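PDB 3LPZ: uncharacterized protein from Chaetomium thermophilum, which probably acts in the Get pathway of tail-anchored protein biogenesis as Get4, an alpha-solenoid protein that binds Get5. Local coordinates for residues H184-Y189 with P243-I248; L236-S241 with I248-L253; A53-L58 with D83-A88; Q90-A95 with I122-K127; V142-V147 with K157-G162. All blocks are in the same frame, centred on the assembly; numbering follows the deposited sequence. Where two conformers were deposited one is given.

Contact 1: H184-Y189 with P243-I248; sequences HTAPLY and PLLNFI
P187 and L245 bring their backbones to 4.7 Å, CA to CA, where the first turn of helix 186-199 lies against the first turn of helix 243-256. The compact P187 ring faces the other helix here, in keeping with so close an approach. The P187 ring meets the L244 side chain at about a right angle, its CB 3.6 Å from L244 CB, and the same P187 CB rests 3.6 Å from L245 N. Proline suits the beginning of a helix, since a first-turn residue has no earlier carbonyl to which it must donate, and its puckered ring sets CB and CG directly against the neighbouring helix. L245 also takes part, its CG 4.1 Å from P187 CA and its CD1 near the A186 methyl. Further down, I248 CG1 stands anti to the carbonyl carbon (chi1 -64°) and the chain runs on extended, setting CD1 3.4 Å from P187 O in a tight methyl-to-carbonyl contact. L188 and L244 touch loosely through their CD1 atoms. No hydrogen bond crosses the interface. Around this apolar seam, L244 also packs on L274 of helix 271-275, L245 on T214 and L217 of helix 203-220, and A186 on Y178 of helix 166-179.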
# COMPACT_ATOMS: atom_id res chain seq x y z
N HIS A 184 18.55 17.48 -2.83
CA HIS A 184 19.40 16.51 -2.15
C HIS A 184 18.60 15.36 -1.50
O HIS A 184 19.17 14.34 -1.11
CB HIS A 184 20.32 17.17 -1.10
CG HIS A 184 19.61 17.66 0.13
ND1 HIS A 184 19.17 18.96 0.27
CD2 HIS A 184 19.28 17.02 1.28
CE1 HIS A 184 18.58 19.10 1.45
NE2 HIS A 184 18.63 17.94 2.07
N THR A 185 17.28 15.54 -1.37
CA THR A 185 16.44 14.54 -0.73
C THR A 185 16.07 13.38 -1.64
O THR A 185 15.35 12.49 -1.19
CB THR A 185 15.15 15.14 -0.12
OG1 THR A 185 14.28 15.57 -1.19
CG2 THR A 185 15.50 16.29 0.87
N ALA A 186 16.54 13.36 -2.90
CA ALA A 186 16.19 12.24 -3.82
C ALA A 186 16.27 10.81 -3.20
O ALA A 186 15.33 10.05 -3.36
CB ALA A 186 16.94 12.29 -5.14
N PRO A 187 17.38 10.47 -2.48
CA PRO A 187 17.49 9.10 -1.92
C PRO A 187 16.43 8.78 -0.86
O PRO A 187 16.05 7.62 -0.72
CB PRO A 187 18.88 9.09 -1.25
CG PRO A 187 19.61 10.34 -1.84
CD PRO A 187 18.54 11.31 -2.12
N LEU A 188 15.94 9.80 -0.15
CA LEU A 188 14.91 9.60 0.88
C LEU A 188 13.58 9.16 0.26
O LEU A 188 12.89 8.31 0.79
CB LEU A 188 14.70 10.86 1.72
CG LEU A 188 15.65 11.17 2.89
CD1 LEU A 188 17.07 10.65 2.74
CD2 LEU A 188 15.60 12.69 3.26
N TYR A 189 13.22 9.76 -0.87
CA TYR A 189 11.98 9.40 -1.54
C TYR A 189 12.14 8.11 -2.29
O TYR A 189 11.21 7.29 -2.32
CB TYR A 189 11.50 10.54 -2.45
CG TYR A 189 11.06 11.73 -1.62
CD1 TYR A 189 9.78 11.78 -1.06
CD2 TYR A 189 11.96 12.77 -1.32
CE1 TYR A 189 9.38 12.87 -0.26
CE2 TYR A 189 11.56 13.85 -0.53
CZ TYR A 189 10.28 13.89 -0.00
OH TYR A 189 9.90 14.94 0.79
N PRO A 243 25.28 10.05 -2.73
CA PRO A 243 25.82 8.82 -2.11
C PRO A 243 24.77 7.83 -1.54
O PRO A 243 24.97 6.62 -1.62
CB PRO A 243 26.71 9.33 -0.97
CG PRO A 243 26.62 10.82 -0.96
CD PRO A 243 25.98 11.27 -2.26
N LEU A 244 23.70 8.32 -0.92
CA LEU A 244 22.72 7.40 -0.33
C LEU A 244 21.88 6.70 -1.38
O LEU A 244 21.30 5.64 -1.14
CB LEU A 244 21.77 8.13 0.63
CG LEU A 244 22.33 8.40 2.03
CD1 LEU A 244 21.22 9.06 2.88
CD2 LEU A 244 22.88 7.13 2.68
N LEU A 245 21.76 7.30 -2.55
CA LEU A 245 21.09 6.59 -3.64
C LEU A 245 22.00 5.43 -4.11
O LEU A 245 21.53 4.33 -4.48
CB LEU A 245 20.80 7.56 -4.78
CG LEU A 245 19.35 7.60 -5.25
CD1 LEU A 245 19.13 8.63 -6.39
CD2 LEU A 245 18.91 6.21 -5.68
N ASN A 246 23.30 5.67 -4.09
CA ASN A 246 24.27 4.62 -4.39
C ASN A 246 24.24 3.51 -3.37
O ASN A 246 24.30 2.34 -3.73
CB ASN A 246 25.68 5.22 -4.49
CG ASN A 246 25.75 6.27 -5.58
OD1 ASN A 246 24.98 6.20 -6.55
ND2 ASN A 246 26.63 7.24 -5.43
N PHE A 247 24.08 3.87 -2.09
CA PHE A 247 23.84 2.89 -1.05
C PHE A 247 22.63 2.00 -1.37
O PHE A 247 22.71 0.76 -1.27
CB PHE A 247 23.60 3.61 0.28
CG PHE A 247 23.18 2.69 1.38
CD1 PHE A 247 24.12 1.93 2.07
CD2 PHE A 247 21.83 2.58 1.74
CE1 PHE A 247 23.73 1.06 3.12
CE2 PHE A 247 21.42 1.72 2.77
CZ PHE A 247 22.38 0.96 3.46
N ILE A 248 21.52 2.63 -1.71
CA ILE A 248 20.31 1.90 -2.13
C ILE A 248 20.56 0.98 -3.34
O ILE A 248 20.17 -0.19 -3.30
CB ILE A 248 19.13 2.85 -2.43
CG1 ILE A 248 18.70 3.60 -1.16
CG2 ILE A 248 17.96 2.07 -3.08
CD1 ILE A 248 17.80 4.84 -1.50

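Contact 2: L236-S241 with I248-L253; sequences LRIFPS and ISMLLL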
# COMPACT_ATOMS: atom_id res chain seq x y z
N LEU A 236 21.16 -0.38 -13.42
CA LEU A 236 21.75 -0.07 -12.13
C LEU A 236 22.50 1.25 -12.26
O LEU A 236 23.55 1.30 -12.93
CB LEU A 236 22.68 -1.17 -11.65
CG LEU A 236 23.01 -0.89 -10.19
CD1 LEU A 236 21.97 -1.55 -9.26
CD2 LEU A 236 24.45 -1.30 -9.83
N ARG A 237 21.98 2.29 -11.61
CA ARG A 237 22.51 3.64 -11.79
C ARG A 237 23.28 4.13 -10.57
O ARG A 237 22.85 3.96 -9.41
CB ARG A 237 21.40 4.64 -12.19
CG ARG A 237 20.63 4.21 -13.44
CD ARG A 237 19.51 5.17 -13.75
NE ARG A 237 18.91 4.87 -15.04
CZ ARG A 237 17.78 4.19 -15.20
NH1 ARG A 237 17.08 3.75 -14.15
NH2 ARG A 237 17.34 3.96 -16.42
N ILE A 238 24.43 4.73 -10.85
CA ILE A 238 25.26 5.37 -9.85
C ILE A 238 25.24 6.88 -10.09
O ILE A 238 25.45 7.36 -11.21
CB ILE A 238 26.73 4.82 -9.94
CG1 ILE A 238 26.72 3.32 -9.61
CG2 ILE A 238 27.71 5.65 -9.05
CD1 ILE A 238 26.27 2.96 -8.10
N PHE A 239 24.97 7.62 -9.01
CA PHE A 239 24.95 9.08 -9.04
C PHE A 239 26.02 9.61 -8.10
O PHE A 239 25.82 9.63 -6.89
CB PHE A 239 23.58 9.60 -8.55
CG PHE A 239 22.45 9.16 -9.41
CD1 PHE A 239 22.08 9.91 -10.54
CD2 PHE A 239 21.74 8.00 -9.11
CE1 PHE A 239 21.04 9.50 -11.35
CE2 PHE A 239 20.67 7.57 -9.95
CZ PHE A 239 20.32 8.32 -11.05
N PRO A 240 27.15 10.09 -8.65
CA PRO A 240 28.25 10.55 -7.79
C PRO A 240 27.83 11.60 -6.78
O PRO A 240 28.38 11.62 -5.68
CB PRO A 240 29.26 11.12 -8.78
CG PRO A 240 29.03 10.28 -10.02
CD PRO A 240 27.51 10.18 -10.08
N SER A 241 26.85 12.44 -7.10
CA SER A 241 26.45 13.50 -6.16
C SER A 241 25.42 13.05 -5.14
O SER A 241 25.02 13.85 -4.30
CB SER A 241 25.89 14.70 -6.91
OG SER A 241 24.70 14.31 -7.57
N ILE A 248 21.52 2.63 -1.71
CA ILE A 248 20.31 1.90 -2.13
C ILE A 248 20.56 0.98 -3.34
O ILE A 248 20.17 -0.19 -3.30
CB ILE A 248 19.13 2.85 -2.43
CG1 ILE A 248 18.70 3.60 -1.16
CG2 ILE A 248 17.96 2.07 -3.08
CD1 ILE A 248 17.80 4.84 -1.50
N SER A 249 21.19 1.51 -4.40
CA SER A 249 21.50 0.68 -5.58
C SER A 249 22.33 -0.54 -5.22
O SER A 249 22.03 -1.62 -5.68
CB SER A 249 22.28 1.45 -6.65
OG SER A 249 21.60 2.62 -7.04
N MET A 250 23.38 -0.36 -4.43
CA MET A 250 24.24 -1.49 -4.03
C MET A 250 23.56 -2.44 -3.03
O MET A 250 23.81 -3.64 -3.02
CB MET A 250 25.57 -0.99 -3.44
CG MET A 250 26.33 -0.06 -4.32
SD MET A 250 26.87 -0.86 -5.83
CE MET A 250 28.07 -2.01 -5.20
N LEU A 251 22.71 -1.90 -2.16
CA LEU A 251 21.92 -2.73 -1.28
C LEU A 251 21.04 -3.66 -2.12
O LEU A 251 20.98 -4.88 -1.86
CB LEU A 251 21.07 -1.88 -0.33
CG LEU A 251 20.09 -2.62 0.60
CD1 LEU A 251 20.85 -3.57 1.51
CD2 LEU A 251 19.22 -1.63 1.43
N LEU A 252 20.36 -3.11 -3.12
CA LEU A 252 19.59 -3.96 -4.04
C LEU A 252 20.42 -5.03 -4.75
O LEU A 252 19.97 -6.19 -4.90
CB LEU A 252 18.84 -3.12 -5.08
CG LEU A 252 17.58 -2.40 -4.59
CD1 LEU A 252 17.05 -1.48 -5.70
CD2 LEU A 252 16.48 -3.37 -4.12
N LEU A 253 21.62 -4.66 -5.20
CA LEU A 253 22.53 -5.69 -5.75
C LEU A 253 22.85 -6.75 -4.72
O LEU A 253 22.72 -7.92 -5.01
CB LEU A 253 23.84 -5.09 -6.25
CG LEU A 253 23.99 -4.74 -7.72
CD1 LEU A 253 25.49 -4.48 -8.00
CD2 LEU A 253 23.43 -5.85 -8.63
O HOH W 1 22.53 5.12 -7.18
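L236, just before the short strand 237-238, reaches across one turn of helix 243-256, touching S249 with one branch and L253 with the other. Its CG is anti to the backbone N (chi1 -168°), and chi2 of 89° turns the methyls so that CD1 lies 3.6 Å from S249 O and CD2 3.8 Å from L253 CD1. A branched leucine suits this place because its two methyls can span residues four apart on the helix. S249 supplies the polar half. Its OG stands anti to the carbonyl carbon (chi1 -56°), and hydrogen-bonds to L245 O of the preceding turn and to Y210 OH. A water joins this hydroxyl to the strand, 2.7 Å from S249 OG, with R237 O as its other partner at a distance (2.5 Å) too short to be taken literally. Serine suits the place because its short side chain brings a hydroxyl close to the strand, 3.0 Å from S249 OG to R237 O, where several partners hold the buried OG. I238 CD1 adds a looser contact with M250 SD at 4.5 Å. R237 sets off from its backbone away from the helix, and its guanidinium bonds through NH1 to T214 OG1 and forms a salt bridge through NH2 with E235. Strand 237-238 pairs antiparallel with strand 227-228, and this small beta element lies against helix 243-256, whose L252 packs on N207 and Y210 of helix 203-220.

Contact 3: A53-L58 with D83-A88; sequences AAVDIL and DTFRQA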
# COMPACT_ATOMS: atom_id res chain seq x y z
N ALA A 53 -29.18 -12.62 -6.15
CA ALA A 53 -30.18 -11.57 -6.30
C ALA A 53 -29.88 -10.39 -5.38
O ALA A 53 -29.88 -9.24 -5.82
CB ALA A 53 -31.59 -12.13 -6.02
N ALA A 54 -29.62 -10.66 -4.10
CA ALA A 54 -29.36 -9.59 -3.16
C ALA A 54 -28.17 -8.75 -3.65
O ALA A 54 -28.22 -7.53 -3.59
CB ALA A 54 -29.06 -10.15 -1.77
N VAL A 55 -27.11 -9.43 -4.10
CA VAL A 55 -25.91 -8.78 -4.59
C VAL A 55 -26.18 -7.90 -5.82
O VAL A 55 -25.71 -6.76 -5.88
CB VAL A 55 -24.76 -9.82 -4.89
CG1 VAL A 55 -23.67 -9.21 -5.82
CG2 VAL A 55 -24.13 -10.30 -3.59
N ASP A 56 -26.92 -8.43 -6.79
CA ASP A 56 -27.17 -7.67 -8.03
C ASP A 56 -27.98 -6.43 -7.68
O ASP A 56 -27.68 -5.34 -8.15
CB ASP A 56 -27.92 -8.50 -9.08
CG ASP A 56 -27.03 -9.52 -9.79
OD1 ASP A 56 -25.79 -9.45 -9.72
OD2 ASP A 56 -27.60 -10.43 -10.43
N ILE A 57 -28.99 -6.59 -6.83
CA ILE A 57 -29.82 -5.46 -6.38
C ILE A 57 -28.99 -4.39 -5.66
O ILE A 57 -29.04 -3.21 -6.03
CB ILE A 57 -30.99 -5.93 -5.49
CG1 ILE A 57 -31.97 -6.76 -6.34
CG2 ILE A 57 -31.71 -4.71 -4.84
CD1 ILE A 57 -32.92 -7.61 -5.53
N LEU A 58 -28.24 -4.79 -4.64
CA LEU A 58 -27.42 -3.83 -3.88
C LEU A 58 -26.36 -3.14 -4.76
O LEU A 58 -26.18 -1.91 -4.66
CB LEU A 58 -26.75 -4.52 -2.67
CG LEU A 58 -27.77 -4.94 -1.61
CD1 LEU A 58 -27.14 -5.84 -0.55
CD2 LEU A 58 -28.41 -3.72 -0.96
N ASP A 83 -21.17 -6.65 3.32
CA ASP A 83 -21.66 -7.53 4.38
C ASP A 83 -22.45 -8.71 3.78
O ASP A 83 -22.47 -9.82 4.34
CB ASP A 83 -22.46 -6.73 5.41
CG ASP A 83 -21.56 -6.04 6.42
OD1 ASP A 83 -20.81 -6.73 7.18
OD2 ASP A 83 -21.57 -4.80 6.47
N THR A 84 -23.08 -8.47 2.64
CA THR A 84 -23.82 -9.50 1.94
C THR A 84 -22.85 -10.55 1.40
O THR A 84 -23.15 -11.74 1.50
CB THR A 84 -24.71 -8.90 0.82
OG1 THR A 84 -25.67 -8.02 1.43
CG2 THR A 84 -25.46 -10.00 0.05
N PHE A 85 -21.71 -10.12 0.85
CA PHE A 85 -20.67 -11.07 0.36
C PHE A 85 -20.18 -11.94 1.52
O PHE A 85 -20.01 -13.15 1.39
CB PHE A 85 -19.48 -10.32 -0.27
CG PHE A 85 -19.70 -9.82 -1.70
CD1 PHE A 85 -20.52 -10.50 -2.60
CD2 PHE A 85 -19.03 -8.69 -2.16
CE1 PHE A 85 -20.69 -10.03 -3.93
CE2 PHE A 85 -19.20 -8.22 -3.49
CZ PHE A 85 -20.03 -8.90 -4.37
N ARG A 86 -19.93 -11.32 2.66
CA ARG A 86 -19.58 -12.07 3.87
C ARG A 86 -20.57 -13.13 4.28
O ARG A 86 -20.19 -14.27 4.53
CB ARG A 86 -19.48 -11.13 5.05
CG ARG A 86 -18.35 -10.25 5.00
CD ARG A 86 -18.20 -9.62 6.36
NE ARG A 86 -17.05 -8.76 6.37
CZ ARG A 86 -17.10 -7.44 6.31
NH1 ARG A 86 -18.29 -6.81 6.24
NH2 ARG A 86 -15.97 -6.77 6.33
N GLN A 87 -21.84 -12.73 4.38
CA GLN A 87 -22.92 -13.63 4.78
C GLN A 87 -23.13 -14.77 3.78
O GLN A 87 -23.48 -15.88 4.16
CB GLN A 87 -24.24 -12.86 4.91
CG GLN A 87 -24.30 -11.99 6.11
CD GLN A 87 -25.71 -11.52 6.34
OE1 GLN A 87 -26.38 -11.99 7.27
NE2 GLN A 87 -26.21 -10.63 5.48
N ALA A 88 -22.93 -14.47 2.51
CA ALA A 88 -23.01 -15.46 1.45
C ALA A 88 -21.79 -16.40 1.43
O ALA A 88 -21.81 -17.38 0.72
CB ALA A 88 -23.13 -14.76 0.10
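T84 OG1, whose hydrogen bond goes to L80 O one turn back in its own helix, also meets the methyl L58 CD1 at 3.3 Å. This is the face between two consecutive antiparallel helices of the alpha-solenoid, 51-67 and 71-88, a stacking familiar from the TPR clan. The axes of the two short segments approach to 10.1 Å and run at 171°. Threonine suits such a face because its hydroxyl, satisfied by L80 O, can lie against apolar groups while its methyl packs on A54 and V55. With CG2 anti to the backbone N and OG1 beside it (chi1 -62°), T84 CG2 is 4.0 Å from A54 CB and 3.9 Å from V55 CG2. A54 contributes a single methyl, whereas V55, branched at CB, presents two. Both valine methyls are set against the ring of F85, which crosses the valine side chain at about a right angle. No hydrogen bond crosses the face. F85 reaches beyond the pair, to S96 and L100 of helix 94-104 and to the ring of W124. Against V55 it uses mainly one corner: F85 CE1 lies 3.5 Å from V55 CG2 and 3.6 Å from V55 CG1.

Contact 4: Q90-A95 with I122-K127; sequences QRVDGA and IDWSKK
W124 and V92 join the loop between helices 71-88 and 94-104 to helix 112-128 of the solenoid. One hydrogen bond crosses directly: W124 NE1 donates to Q90 O at 2.9 Å, approaching nearly along the C=O axis but bent at the hydrogen (144°). Tryptophan suits this place, since its indole gives an N-H to a loop carbonyl while its six-membered ring offers an apolar face. Over that face sits V92 CG2 in a CH-pi contact, 3.9 Å from the ring centroid and 18° off the normal. The same V92 CG2 packs 3.6 Å from S125 CA, so one methyl bridges the ring and the helix backbone. Water adds a third link, accepting from R91 NH1 and donating to K127 O; R91 NH2 has a salt bridge with D130. The loop then ends in D93, the N-cap of helix 94-104. Within the loop, the Q90 amide folds back on the next residue, NE2 donating to R91 O in the carbonyl plane, on a lone pair, at 2.8 Å and 173°.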
# COMPACT_ATOMS: atom_id res chain seq x y z
N GLN A 90 -19.12 -15.52 -0.02
CA GLN A 90 -18.57 -15.22 -1.35
C GLN A 90 -17.05 -14.98 -1.27
O GLN A 90 -16.58 -14.04 -0.61
CB GLN A 90 -19.29 -14.00 -1.98
CG GLN A 90 -18.70 -13.57 -3.35
CD GLN A 90 -18.84 -14.66 -4.38
OE1 GLN A 90 -19.95 -15.05 -4.70
NE2 GLN A 90 -17.73 -15.17 -4.90
N ARG A 91 -16.27 -15.86 -1.90
CA ARG A 91 -14.83 -15.66 -1.99
C ARG A 91 -14.48 -14.55 -2.98
O ARG A 91 -15.24 -14.26 -3.89
CB ARG A 91 -14.11 -16.96 -2.39
CG ARG A 91 -14.57 -18.22 -1.66
CD ARG A 91 -13.59 -18.72 -0.62
NE ARG A 91 -12.17 -18.56 -0.97
CZ ARG A 91 -11.23 -18.32 -0.05
NH1 ARG A 91 -11.58 -18.24 1.24
NH2 ARG A 91 -9.97 -18.15 -0.40
N VAL A 92 -13.34 -13.91 -2.78
CA VAL A 92 -12.84 -12.93 -3.73
C VAL A 92 -12.71 -13.57 -5.13
O VAL A 92 -12.07 -14.62 -5.30
CB VAL A 92 -11.47 -12.35 -3.28
CG1 VAL A 92 -10.93 -11.35 -4.31
CG2 VAL A 92 -11.57 -11.70 -1.89
N ASP A 93 -13.35 -12.96 -6.12
CA ASP A 93 -13.25 -13.42 -7.50
C ASP A 93 -13.48 -12.22 -8.43
O ASP A 93 -13.70 -11.09 -7.97
CB ASP A 93 -14.18 -14.63 -7.80
CG ASP A 93 -15.69 -14.28 -7.81
OD1 ASP A 93 -16.10 -13.09 -7.68
OD2 ASP A 93 -16.49 -15.23 -7.97
N GLY A 94 -13.43 -12.47 -9.74
CA GLY A 94 -13.46 -11.37 -10.69
C GLY A 94 -14.71 -10.52 -10.61
O GLY A 94 -14.65 -9.28 -10.60
N ALA A 95 -15.85 -11.19 -10.61
CA ALA A 95 -17.15 -10.52 -10.62
C ALA A 95 -17.44 -9.76 -9.31
O ALA A 95 -17.98 -8.65 -9.34
CB ALA A 95 -18.30 -11.53 -10.96
N ILE A 122 -11.69 -4.23 2.02
CA ILE A 122 -10.36 -4.81 2.21
C ILE A 122 -10.42 -5.96 3.23
O ILE A 122 -9.80 -7.01 3.00
CB ILE A 122 -9.31 -3.77 2.66
CG1 ILE A 122 -9.04 -2.74 1.53
CG2 ILE A 122 -7.97 -4.45 3.16
CD1 ILE A 122 -8.37 -3.30 0.30
N ASP A 123 -11.17 -5.77 4.32
CA ASP A 123 -11.30 -6.77 5.38
C ASP A 123 -12.01 -8.01 4.85
O ASP A 123 -11.59 -9.14 5.11
CB ASP A 123 -12.05 -6.22 6.62
CG ASP A 123 -12.33 -7.29 7.65
OD1 ASP A 123 -11.43 -7.59 8.47
OD2 ASP A 123 -13.43 -7.86 7.64
N TRP A 124 -13.08 -7.82 4.09
CA TRP A 124 -13.69 -9.00 3.46
C TRP A 124 -12.65 -9.72 2.56
O TRP A 124 -12.56 -10.94 2.57
CB TRP A 124 -14.93 -8.62 2.67
CG TRP A 124 -15.30 -9.61 1.58
CD1 TRP A 124 -16.01 -10.79 1.73
CD2 TRP A 124 -15.00 -9.50 0.18
NE1 TRP A 124 -16.17 -11.39 0.51
CE2 TRP A 124 -15.55 -10.63 -0.45
CE3 TRP A 124 -14.31 -8.55 -0.60
CZ2 TRP A 124 -15.45 -10.85 -1.84
CZ3 TRP A 124 -14.20 -8.77 -1.97
CH2 TRP A 124 -14.77 -9.91 -2.58
N SER A 125 -11.86 -8.96 1.82
CA SER A 125 -10.90 -9.57 0.90
C SER A 125 -9.78 -10.35 1.66
O SER A 125 -9.24 -11.32 1.15
CB SER A 125 -10.32 -8.54 -0.06
OG SER A 125 -9.28 -7.78 0.54
N LYS A 126 -9.44 -9.91 2.87
CA LYS A 126 -8.45 -10.62 3.69
C LYS A 126 -8.98 -11.96 4.15
O LYS A 126 -8.27 -12.99 4.10
CB LYS A 126 -8.07 -9.81 4.93
CG LYS A 126 -7.40 -8.48 4.65
CD LYS A 126 -7.19 -7.77 5.99
CE LYS A 126 -6.17 -6.69 5.88
NZ LYS A 126 -6.00 -6.06 7.22
N LYS A 127 -10.23 -11.95 4.62
CA LYS A 127 -10.85 -13.13 5.20
C LYS A 127 -11.41 -14.09 4.15
O LYS A 127 -11.45 -15.28 4.37
CB LYS A 127 -11.92 -12.69 6.22
CG LYS A 127 -11.24 -12.25 7.52
CD LYS A 127 -12.10 -11.47 8.48
CE LYS A 127 -11.26 -11.12 9.70
NZ LYS A 127 -11.58 -9.75 10.17
O HOH W 2 -9.66 -16.98 3.09

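Contact 5: V142-V147 with K157-G162; sequences VGTLYV and KHLVLG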
# COMPACT_ATOMS: atom_id res chain seq x y z
N VAL A 142 -7.23 1.26 -4.73
CA VAL A 142 -7.38 2.20 -3.62
C VAL A 142 -6.12 3.07 -3.57
O VAL A 142 -6.19 4.29 -3.42
CB VAL A 142 -7.57 1.44 -2.27
CG1 VAL A 142 -7.43 2.39 -1.06
CG2 VAL A 142 -8.94 0.73 -2.26
N GLY A 143 -4.96 2.43 -3.72
CA GLY A 143 -3.69 3.14 -3.70
C GLY A 143 -3.61 4.18 -4.81
O GLY A 143 -3.18 5.32 -4.55
N THR A 144 -4.05 3.83 -6.02
CA THR A 144 -4.03 4.81 -7.13
C THR A 144 -5.01 5.97 -6.92
O THR A 144 -4.71 7.12 -7.27
CB THR A 144 -4.26 4.20 -8.51
OG1 THR A 144 -5.63 3.77 -8.62
CG2 THR A 144 -3.31 3.02 -8.72
N LEU A 145 -6.16 5.67 -6.34
CA LEU A 145 -7.11 6.71 -5.99
C LEU A 145 -6.51 7.69 -4.98
O LEU A 145 -6.63 8.91 -5.15
CB LEU A 145 -8.42 6.09 -5.45
CG LEU A 145 -9.67 5.98 -6.33
CD1 LEU A 145 -9.45 5.99 -7.86
CD2 LEU A 145 -10.52 4.78 -5.89
N TYR A 146 -5.88 7.17 -3.93
CA TYR A 146 -5.20 8.03 -2.95
C TYR A 146 -4.11 8.91 -3.57
O TYR A 146 -4.03 10.11 -3.26
CB TYR A 146 -4.65 7.25 -1.74
CG TYR A 146 -5.70 6.65 -0.81
CD1 TYR A 146 -7.03 7.10 -0.82
CD2 TYR A 146 -5.36 5.64 0.09
CE1 TYR A 146 -8.00 6.54 0.06
CE2 TYR A 146 -6.32 5.08 0.96
CZ TYR A 146 -7.62 5.53 0.93
OH TYR A 146 -8.54 4.96 1.79
N VAL A 147 -3.29 8.33 -4.46
CA VAL A 147 -2.36 9.14 -5.27
C VAL A 147 -3.04 10.30 -6.03
O VAL A 147 -2.58 11.44 -5.92
CB VAL A 147 -1.53 8.28 -6.26
CG1 VAL A 147 -0.68 9.21 -7.23
CG2 VAL A 147 -0.65 7.30 -5.50
N LYS A 157 0.71 2.77 2.01
CA LYS A 157 0.28 1.57 2.72
C LYS A 157 -0.45 0.55 1.84
O LYS A 157 -0.30 -0.65 2.06
CB LYS A 157 -0.56 1.92 3.96
CG LYS A 157 0.25 2.68 5.03
CD LYS A 157 -0.66 3.33 6.07
CE LYS A 157 0.15 4.15 7.08
NZ LYS A 157 -0.71 4.49 8.25
N HIS A 158 -1.24 1.02 0.86
CA HIS A 158 -1.90 0.10 -0.07
C HIS A 158 -1.00 -0.36 -1.21
O HIS A 158 -0.98 -1.55 -1.53
CB HIS A 158 -3.16 0.75 -0.62
CG HIS A 158 -4.23 0.90 0.42
ND1 HIS A 158 -5.03 -0.16 0.82
CD2 HIS A 158 -4.61 1.96 1.17
CE1 HIS A 158 -5.87 0.26 1.75
NE2 HIS A 158 -5.63 1.55 1.98
N LEU A 159 -0.23 0.57 -1.79
CA LEU A 159 0.60 0.22 -2.96
C LEU A 159 1.67 -0.84 -2.66
O LEU A 159 1.99 -1.62 -3.55
CB LEU A 159 1.22 1.46 -3.61
CG LEU A 159 0.16 2.34 -4.32
CD1 LEU A 159 0.72 3.72 -4.60
CD2 LEU A 159 -0.41 1.67 -5.64
N VAL A 160 2.20 -0.86 -1.43
CA VAL A 160 3.20 -1.87 -1.07
C VAL A 160 2.62 -3.28 -1.03
O VAL A 160 3.36 -4.29 -1.12
CB VAL A 160 3.96 -1.53 0.26
CG1 VAL A 160 4.76 -0.25 0.08
CG2 VAL A 160 3.02 -1.47 1.50
N LEU A 161 1.29 -3.35 -0.91
CA LEU A 161 0.52 -4.58 -0.93
C LEU A 161 -0.20 -4.85 -2.26
O LEU A 161 -1.09 -5.70 -2.31
CB LEU A 161 -0.50 -4.57 0.22
CG LEU A 161 0.12 -4.46 1.64
CD1 LEU A 161 -0.98 -4.33 2.70
CD2 LEU A 161 1.05 -5.69 1.93
N GLY A 162 0.19 -4.15 -3.33
CA GLY A 162 -0.56 -4.15 -4.59
C GLY A 162 -0.09 -5.22 -5.58
O GLY A 162 0.43 -6.30 -5.20
O HOH W 3 -7.27 3.03 3.61
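Two successive helices of the alpha-solenoid, 136-148 and 152-159, meet here through V142, G143 and Y146 of the first and H158 and L159 near the end of the second. Their backbones close to 5.1 Å between the CA atoms of G143 and H158. Glycine fits this point because a CB would collide with L159; bare G143 CA instead receives H158 CB at 3.9 Å and L159 CG at 4.0 Å. Beside it, V142 CG1 sits over the centre of the H158 ring, 3.6 Å from the centroid, a CH-pi contact. H158 CG stands anti to the carbonyl carbon (chi1 -69°), and chi2 of -78° turns the ring so that CD2 meets Y146. The two rings meet obliquely, planes at 62°, with Y146 CE2 3.6 Å from H158 CD2. On the far side of the glycine, V147 CG2 packs on L159 CD1 at 3.9 Å. A water lies in the plane of both aromatic rings, 2.9 Å from Y146 OH and 2.7 Å from H158 NE2, while H158 ND1 is hydrogen-bonded to H139 ND1. With both nitrogens engaged and V142 over one face, the ring's rotation is well constrained. A bond between two ND1 atoms needs a proton on one and a lone pair on the other, so the two histidines are probably not both doubly protonated.

Overall arrangement
Contacts 1 and 3 are buried and apolar; contacts 2, 4 and 5 are only partly buried, and each includes a bridging water. Contact 4 alone has a clear direct hydrogen bond across it, whereas contacts 2 and 5 combine apolar packing with their water bridges. Contacts 1 and 2 share helix 243-256 and I248, and are joined by a probable hydrogen bond from F239 N to N246 OD1. Toward the N-terminal end, a probable backbone hydrogen bond joins F85 O of contact 3 to Q90 N of contact 4, and R86 forms a salt bridge with D123. These two neighbourhoods lie on opposite sides of the chain's centre; contact 5 lies near the middle.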